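Local coordinates for protein beta-galactosidase (Marinomonas sp. ef1, PDB 6Y2K) that probably removes terminal, non-reducing beta-D-galactose residues from beta-D-galactosides in its TIM-barrel domain, as a cold-active GH42 beta-galactosidase that assembles into hexamers, at residues 520-534 against 546-558. Numbering follows the deposited sequence.
Sequences PLTVERVDALPEHTQ and LKHWHEQIKTELP
With CG trans to the backbone N (chi1 179° in Asp527, -180° in His550), both side chains share a face of a two-stranded antiparallel sheet in the trimerisation domain, formed by 521-528 and 549-555. There His550 ND1 donates to Asp527 OD2 at 2.8 Å, in the ring plane and onto the anti lone pair. His550 NE2 is also hydrogen-bonded to Asp563, while Asp527 OD1 forms a salt bridge with Arg288 of a second subunit, so this face reaches the subunit interface. A beta bulge at Val523-Arg525 shifts the register by one. Beside it the Gln552 amide bridges neighbours: NE2 reaches Glu524 OE1 at 2.8 Å, and OE1 accepts from Arg525 NE at 2.8 Å, the donor above the carbonyl plane. On the other face, Val526 CG1 sits 3.4 Å from the centroid of the Trp549 six-membered ring, a CH-pi contact. Trp549 NE1 donates to Glu551 OE2 at 2.9 Å, and Glu551 OE1 is hydrogen-bonded to Tyr578. An alanine in place of Trp549 would probably leave Val526 without its aromatic cover and cost Glu551 OE2 one bond. At the corner, His548 NE2 donates to Glu531 OE1 at 2.6 Å, on the syn side of the carboxylate.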
# COMPACT_ATOMS: atom_id res chain seq x y z
N PRO A 520 11.36 1.65 -45.82
CA PRO A 520 11.75 0.24 -45.96
C PRO A 520 12.00 -0.47 -44.62
O PRO A 520 13.05 -0.30 -43.99
CB PRO A 520 13.01 0.30 -46.83
CG PRO A 520 13.54 1.69 -46.65
CD PRO A 520 12.35 2.56 -46.42
N LEU A 521 11.02 -1.27 -44.21
CA LEU A 521 11.12 -2.12 -43.03
C LEU A 521 10.17 -3.30 -43.17
O LEU A 521 9.28 -3.28 -44.03
CB LEU A 521 10.78 -1.30 -41.78
CG LEU A 521 9.37 -0.71 -41.73
CD1 LEU A 521 8.50 -1.49 -40.75
CD2 LEU A 521 9.41 0.75 -41.32
N THR A 522 10.37 -4.33 -42.35
CA THR A 522 9.53 -5.51 -42.34
C THR A 522 9.09 -5.82 -40.91
O THR A 522 9.93 -5.97 -40.03
CB THR A 522 10.28 -6.72 -42.92
OG1 THR A 522 10.67 -6.44 -44.27
CG2 THR A 522 9.40 -7.98 -42.91
N VAL A 523 7.78 -5.91 -40.68
CA VAL A 523 7.25 -6.40 -39.41
C VAL A 523 7.26 -7.91 -39.50
O VAL A 523 6.43 -8.52 -40.18
CB VAL A 523 5.82 -5.90 -39.12
CG1 VAL A 523 5.31 -6.46 -37.79
CG2 VAL A 523 5.78 -4.38 -39.12
N GLU A 524 8.20 -8.52 -38.80
CA GLU A 524 8.39 -9.97 -38.85
C GLU A 524 7.29 -10.69 -38.07
O GLU A 524 6.81 -11.74 -38.50
CB GLU A 524 9.76 -10.33 -38.28
CG GLU A 524 10.92 -9.72 -39.07
CD GLU A 524 12.28 -10.03 -38.46
OE1 GLU A 524 12.39 -10.14 -37.22
OE2 GLU A 524 13.25 -10.15 -39.23
N ARG A 525 6.94 -10.14 -36.91
CA ARG A 525 5.84 -10.66 -36.09
C ARG A 525 5.46 -9.64 -35.03
O ARG A 525 6.15 -8.62 -34.88
CB ARG A 525 6.20 -12.00 -35.45
CG ARG A 525 7.45 -12.00 -34.58
CD ARG A 525 7.70 -13.40 -34.02
NE ARG A 525 8.70 -13.40 -32.95
CZ ARG A 525 9.03 -14.45 -32.20
NH1 ARG A 525 8.41 -15.62 -32.35
NH2 ARG A 525 9.97 -14.31 -31.28
N VAL A 526 4.37 -9.89 -34.31
CA VAL A 526 3.85 -8.99 -33.28
C VAL A 526 3.86 -9.64 -31.89
O VAL A 526 3.40 -10.77 -31.73
CB VAL A 526 2.39 -8.58 -33.59
CG1 VAL A 526 1.83 -7.66 -32.50
CG2 VAL A 526 2.29 -7.88 -34.94
N ASP A 527 4.37 -8.90 -30.91
CA ASP A 527 4.29 -9.21 -29.49
C ASP A 527 3.10 -8.39 -28.95
O ASP A 527 3.20 -7.16 -28.80
CB ASP A 527 5.63 -8.83 -28.84
CG ASP A 527 5.69 -9.09 -27.34
OD1 ASP A 527 5.06 -10.05 -26.85
OD2 ASP A 527 6.41 -8.35 -26.64
N ALA A 528 1.96 -9.06 -28.73
CA ALA A 528 0.72 -8.41 -28.34
C ALA A 528 0.54 -8.60 -26.83
O ALA A 528 0.43 -9.74 -26.36
CB ALA A 528 -0.45 -8.97 -29.12
N LEU A 529 0.54 -7.49 -26.09
CA LEU A 529 0.83 -7.50 -24.66
C LEU A 529 -0.33 -7.12 -23.73
O LEU A 529 -1.15 -6.26 -24.06
CB LEU A 529 2.01 -6.55 -24.37
CG LEU A 529 3.39 -6.98 -24.89
CD1 LEU A 529 4.37 -5.81 -24.80
CD2 LEU A 529 3.92 -8.19 -24.14
N PRO A 530 -0.36 -7.75 -22.52
CA PRO A 530 -1.27 -7.30 -21.49
C PRO A 530 -0.72 -6.04 -20.82
O PRO A 530 0.48 -5.72 -20.98
CB PRO A 530 -1.29 -8.47 -20.51
CG PRO A 530 0.08 -9.06 -20.61
CD PRO A 530 0.51 -8.84 -22.04
N GLU A 531 -1.57 -5.37 -20.05
CA GLU A 531 -1.20 -4.12 -19.35
C GLU A 531 -0.01 -4.30 -18.39
O GLU A 531 0.79 -3.38 -18.21
CB GLU A 531 -2.42 -3.58 -18.59
CG GLU A 531 -2.27 -2.18 -17.99
CD GLU A 531 -2.20 -1.07 -19.03
OE1 GLU A 531 -2.68 -1.23 -20.16
OE2 GLU A 531 -1.68 0.00 -18.69
N HIS A 532 0.11 -5.49 -17.80
CA HIS A 532 1.13 -5.76 -16.78
C HIS A 532 2.59 -5.88 -17.25
O HIS A 532 3.49 -5.91 -16.41
CB HIS A 532 0.75 -6.98 -15.92
CG HIS A 532 0.67 -8.29 -16.66
ND1 HIS A 532 1.79 -8.96 -17.12
CD2 HIS A 532 -0.39 -9.08 -16.96
CE1 HIS A 532 1.41 -10.09 -17.70
NE2 HIS A 532 0.10 -10.20 -17.60
N THR A 533 2.82 -5.95 -18.56
CA THR A 533 4.17 -6.07 -19.11
C THR A 533 4.40 -4.95 -20.13
O THR A 533 3.82 -4.97 -21.22
CB THR A 533 4.41 -7.47 -19.71
OG1 THR A 533 4.23 -8.45 -18.68
CG2 THR A 533 5.82 -7.62 -20.27
N GLN A 534 5.24 -3.99 -19.75
CA GLN A 534 5.50 -2.77 -20.50
C GLN A 534 7.02 -2.61 -20.70
O GLN A 534 7.71 -2.00 -19.87
CB GLN A 534 4.90 -1.58 -19.75
CG GLN A 534 3.39 -1.68 -19.63
CD GLN A 534 2.71 -0.44 -19.05
OE1 GLN A 534 3.32 0.63 -18.93
NE2 GLN A 534 1.43 -0.59 -18.69
N LEU A 546 6.93 1.10 -23.54
CA LEU A 546 5.90 0.78 -24.52
C LEU A 546 4.91 -0.18 -23.88
O LEU A 546 5.25 -0.90 -22.94
CB LEU A 546 6.52 0.16 -25.76
CG LEU A 546 7.12 -1.25 -25.67
CD1 LEU A 546 6.08 -2.33 -25.99
CD2 LEU A 546 8.30 -1.36 -26.62
N LYS A 547 3.68 -0.20 -24.40
CA LYS A 547 2.63 -1.08 -23.91
C LYS A 547 1.74 -1.58 -25.05
O LYS A 547 1.69 -0.96 -26.11
CB LYS A 547 1.77 -0.36 -22.86
CG LYS A 547 1.18 0.97 -23.30
CD LYS A 547 0.61 1.72 -22.10
CE LYS A 547 0.00 3.06 -22.52
NZ LYS A 547 -0.74 3.69 -21.38
N HIS A 548 1.10 -2.72 -24.82
CA HIS A 548 -0.00 -3.26 -25.65
C HIS A 548 0.40 -3.91 -26.97
O HIS A 548 -0.10 -5.00 -27.30
CB HIS A 548 -1.10 -2.21 -25.92
CG HIS A 548 -1.62 -1.53 -24.69
ND1 HIS A 548 -2.15 -0.26 -24.72
CD2 HIS A 548 -1.69 -1.95 -23.41
CE1 HIS A 548 -2.52 0.08 -23.49
NE2 HIS A 548 -2.26 -0.93 -22.68
N TRP A 549 1.24 -3.22 -27.74
CA TRP A 549 1.59 -3.62 -29.09
C TRP A 549 3.08 -3.35 -29.33
O TRP A 549 3.55 -2.23 -29.13
CB TRP A 549 0.75 -2.81 -30.08
CG TRP A 549 0.76 -3.35 -31.46
CD1 TRP A 549 1.55 -2.95 -32.49
CD2 TRP A 549 -0.07 -4.39 -31.97
NE1 TRP A 549 1.28 -3.69 -33.62
CE2 TRP A 549 0.28 -4.58 -33.32
CE3 TRP A 549 -1.07 -5.19 -31.40
CZ2 TRP A 549 -0.35 -5.53 -34.14
CZ3 TRP A 549 -1.70 -6.14 -32.21
CH2 TRP A 549 -1.33 -6.30 -33.57
N HIS A 550 3.80 -4.38 -29.76
CA HIS A 550 5.26 -4.40 -29.77
C HIS A 550 5.72 -5.16 -31.01
O HIS A 550 5.91 -6.38 -30.97
CB HIS A 550 5.75 -5.03 -28.45
CG HIS A 550 7.24 -5.12 -28.29
ND1 HIS A 550 7.84 -6.15 -27.59
CD2 HIS A 550 8.24 -4.30 -28.67
CE1 HIS A 550 9.15 -5.97 -27.58
NE2 HIS A 550 9.42 -4.85 -28.22
N GLU A 551 5.88 -4.44 -32.12
CA GLU A 551 6.27 -5.07 -33.39
C GLU A 551 7.74 -5.43 -33.40
O GLU A 551 8.58 -4.61 -33.01
CB GLU A 551 5.93 -4.17 -34.58
CG GLU A 551 4.44 -4.09 -34.85
CD GLU A 551 4.05 -2.98 -35.79
OE1 GLU A 551 4.93 -2.29 -36.37
OE2 GLU A 551 2.82 -2.80 -35.96
N GLN A 552 8.05 -6.64 -33.85
CA GLN A 552 9.42 -7.10 -34.07
C GLN A 552 9.77 -6.76 -35.52
O GLN A 552 9.18 -7.33 -36.45
CB GLN A 552 9.51 -8.61 -33.83
CG GLN A 552 10.90 -9.20 -34.04
CD GLN A 552 10.93 -10.71 -33.87
OE1 GLN A 552 10.52 -11.24 -32.82
NE2 GLN A 552 11.41 -11.41 -34.88
N ILE A 553 10.73 -5.85 -35.71
CA ILE A 553 10.98 -5.21 -37.01
C ILE A 553 12.44 -5.40 -37.45
O ILE A 553 13.36 -5.34 -36.63
CB ILE A 553 10.64 -3.71 -36.94
CG1 ILE A 553 9.13 -3.51 -36.77
CG2 ILE A 553 11.11 -2.96 -38.19
CD1 ILE A 553 8.72 -2.10 -36.39
N LYS A 554 12.62 -5.63 -38.75
CA LYS A 554 13.93 -5.60 -39.39
C LYS A 554 13.96 -4.40 -40.34
O LYS A 554 13.05 -4.21 -41.15
CB LYS A 554 14.20 -6.90 -40.15
CG LYS A 554 15.57 -6.94 -40.82
CD LYS A 554 16.03 -8.36 -41.11
CE LYS A 554 17.43 -8.38 -41.71
NZ LYS A 554 18.12 -9.69 -41.47
N THR A 555 14.99 -3.57 -40.20
CA THR A 555 15.16 -2.38 -41.04
C THR A 555 16.61 -1.94 -41.04
O THR A 555 17.35 -2.23 -40.11
CB THR A 555 14.27 -1.21 -40.57
OG1 THR A 555 14.34 -0.13 -41.51
CG2 THR A 555 14.70 -0.69 -39.19
N GLU A 556 17.01 -1.23 -42.10
CA GLU A 556 18.29 -0.53 -42.14
C GLU A 556 18.12 0.96 -41.84
O GLU A 556 19.11 1.68 -41.71
CB GLU A 556 18.97 -0.70 -43.51
CG GLU A 556 19.32 -2.14 -43.86
CD GLU A 556 20.23 -2.79 -42.83
OE1 GLU A 556 20.00 -3.98 -42.51
OE2 GLU A 556 21.18 -2.12 -42.34
N LEU A 557 16.88 1.43 -41.69
CA LEU A 557 16.63 2.82 -41.33
C LEU A 557 17.26 3.15 -39.97
O LEU A 557 17.32 2.29 -39.10
CB LEU A 557 15.13 3.11 -41.29
CG LEU A 557 14.38 3.10 -42.62
CD1 LEU A 557 12.88 3.08 -42.37
CD2 LEU A 557 14.77 4.30 -43.48
N PRO A 558 17.72 4.41 -39.78
CA PRO A 558 18.20 4.78 -38.44
C PRO A 558 17.07 4.69 -37.41
O PRO A 558 15.92 5.00 -37.74
CB PRO A 558 18.62 6.24 -38.60
CG PRO A 558 18.78 6.46 -40.07
CD PRO A 558 17.78 5.54 -40.71
O HOH W 1 15.69 -0.43 -44.63
O HOH W 2 1.67 -3.62 -22.13
O HOH W 3 -2.58 1.91 -20.34
O HOH W 4 -0.18 2.29 -18.28